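Local structure of alpha-L-rhamnosidase (Aspergillus terreus, 6GSZ) at residues A481-D486 / A801-L806. The protein probably hydrolyses terminal non-reducing alpha-L-rhamnose residues from alpha-L-rhamnosides, as a calcium-containing, glycosylated glycosidase. Sequence-based numbering, arbitrary orientation.
Sequences ANFIYD and ASTKFL. With CA (calcium ion), chain K.
Phe483 and Phe805 lay their rings over each other in an offset stack, centroids 4.7 Å apart and planes 17° from parallel. The pair joins the C-terminal end of helix 471-484, in the six-hairpin glycosidase domain, to strand 800-807 of the C-terminal beta domain. Over one face of Phe483, CD1 of Phe805 sits toward the rim, above CD2; CB of Phe805 lies 3.6 Å from CE2 of Phe483. Thr803, two residues back on the same strand, brings its methyl CG2 obliquely to within 3.8 Å of CZ of Phe483. His772 also stacks on Phe483, and the ring of Trp785 meets that of Phe805. Chi1 of Phe805 (179°) sets CG anti to the backbone N, beside the carbonyl carbon. Its CE1 lies 3.3 Å from the carbonyl O of Phe483. That oxygen accepts a hydrogen bond from Thr429 OG1; none links helix segment and strand, so ring stacking and van der Waals packing carry the buried contact, with carbonyl oxygens set against ring carbons. Past the helix end, Asp486 OD1 accepts from Ala488 N, capping it at the start of helix 488-503, while OD2 binds the calcium ion at 2.3 Å, alongside three waters and three atoms from beyond the two segments.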
# COMPACT_ATOMS: atom_id res chain seq x y z
N ALA A 481 3.88 -7.82 0.12
CA ALA A 481 2.69 -6.98 0.16
C ALA A 481 1.60 -7.51 -0.77
O ALA A 481 0.43 -7.55 -0.40
CB ALA A 481 3.06 -5.59 -0.30
N ASN A 482 1.99 -7.92 -2.00
CA ASN A 482 1.06 -8.28 -3.02
C ASN A 482 0.35 -9.63 -2.74
O ASN A 482 -0.64 -9.95 -3.42
CB ASN A 482 1.76 -8.42 -4.37
CG ASN A 482 2.41 -7.18 -4.92
OD1 ASN A 482 2.24 -6.07 -4.34
ND2 ASN A 482 3.05 -7.27 -6.08
N PHE A 483 0.87 -10.38 -1.77
CA PHE A 483 0.19 -11.57 -1.30
C PHE A 483 -0.84 -11.21 -0.23
O PHE A 483 -1.96 -11.77 -0.17
CB PHE A 483 1.23 -12.53 -0.73
CG PHE A 483 0.71 -13.87 -0.29
CD1 PHE A 483 0.18 -14.07 0.97
CD2 PHE A 483 0.79 -14.98 -1.14
CE1 PHE A 483 -0.26 -15.33 1.39
CE2 PHE A 483 0.40 -16.25 -0.71
CZ PHE A 483 -0.14 -16.41 0.55
N ILE A 484 -0.49 -10.28 0.67
CA ILE A 484 -1.38 -9.99 1.82
C ILE A 484 -2.64 -9.24 1.39
O ILE A 484 -3.72 -9.54 1.88
CB ILE A 484 -0.61 -9.27 2.93
CG1 ILE A 484 0.61 -10.09 3.39
CG2 ILE A 484 -1.53 -8.91 4.09
CD1 ILE A 484 1.41 -9.42 4.44
N TYR A 485 -2.47 -8.26 0.48
CA TYR A 485 -3.59 -7.47 -0.02
C TYR A 485 -3.48 -7.35 -1.54
O TYR A 485 -2.39 -7.45 -2.09
CB TYR A 485 -3.57 -6.05 0.55
CG TYR A 485 -4.08 -5.86 1.97
CD1 TYR A 485 -5.43 -5.68 2.23
CD2 TYR A 485 -3.22 -5.88 3.07
CE1 TYR A 485 -5.91 -5.49 3.52
CE2 TYR A 485 -3.69 -5.69 4.36
CZ TYR A 485 -5.04 -5.51 4.59
OH TYR A 485 -5.52 -5.33 5.87
N ASP A 486 -4.61 -7.09 -2.19
CA ASP A 486 -4.66 -6.77 -3.60
C ASP A 486 -4.20 -5.31 -3.78
O ASP A 486 -4.97 -4.35 -3.59
CB ASP A 486 -6.04 -7.03 -4.18
CG ASP A 486 -6.12 -6.80 -5.69
OD1 ASP A 486 -5.26 -6.06 -6.24
OD2 ASP A 486 -6.98 -7.48 -6.31
N ALA A 801 0.87 -25.77 9.61
CA ALA A 801 0.71 -24.39 9.14
C ALA A 801 -0.45 -24.31 8.16
O ALA A 801 -0.74 -25.27 7.44
CB ALA A 801 1.97 -23.88 8.52
N SER A 802 -1.11 -23.15 8.17
CA SER A 802 -2.24 -22.88 7.29
C SER A 802 -2.00 -21.55 6.59
O SER A 802 -1.80 -20.50 7.23
CB SER A 802 -3.55 -22.86 8.05
OG SER A 802 -3.79 -24.11 8.68
N THR A 803 -2.10 -21.57 5.27
CA THR A 803 -1.86 -20.42 4.42
C THR A 803 -2.99 -20.35 3.40
O THR A 803 -3.30 -21.34 2.79
CB THR A 803 -0.48 -20.53 3.75
OG1 THR A 803 0.52 -20.85 4.73
CG2 THR A 803 -0.12 -19.26 2.99
N LYS A 804 -3.53 -19.14 3.15
CA LYS A 804 -4.59 -18.93 2.20
C LYS A 804 -4.23 -17.73 1.33
O LYS A 804 -3.72 -16.72 1.86
CB LYS A 804 -5.92 -18.64 2.92
CG LYS A 804 -6.39 -19.70 3.90
CD LYS A 804 -7.77 -19.42 4.47
CE LYS A 804 -8.14 -20.41 5.54
NZ LYS A 804 -9.41 -20.08 6.22
N PHE A 805 -4.57 -17.79 0.05
CA PHE A 805 -4.34 -16.70 -0.87
C PHE A 805 -5.48 -16.62 -1.87
O PHE A 805 -5.72 -17.57 -2.64
CB PHE A 805 -3.00 -16.82 -1.60
CG PHE A 805 -2.77 -15.71 -2.58
CD1 PHE A 805 -2.75 -14.39 -2.13
CD2 PHE A 805 -2.62 -15.95 -3.92
CE1 PHE A 805 -2.60 -13.36 -3.02
CE2 PHE A 805 -2.48 -14.91 -4.81
CZ PHE A 805 -2.51 -13.60 -4.36
N LEU A 806 -6.15 -15.45 -1.88
CA LEU A 806 -7.23 -15.19 -2.83
C LEU A 806 -6.64 -14.70 -4.14
O LEU A 806 -6.36 -13.53 -4.34
CB LEU A 806 -8.20 -14.19 -2.22
CG LEU A 806 -9.50 -13.97 -2.97
CD1 LEU A 806 -10.32 -15.25 -3.05
CD2 LEU A 806 -10.29 -12.88 -2.26
CA CA K . -7.88 -8.22 -8.26
O HOH W 1 -6.42 -6.63 -8.88
O HOH W 2 -6.71 -10.24 -7.42
O HOH W 3 -9.56 -9.95 -8.26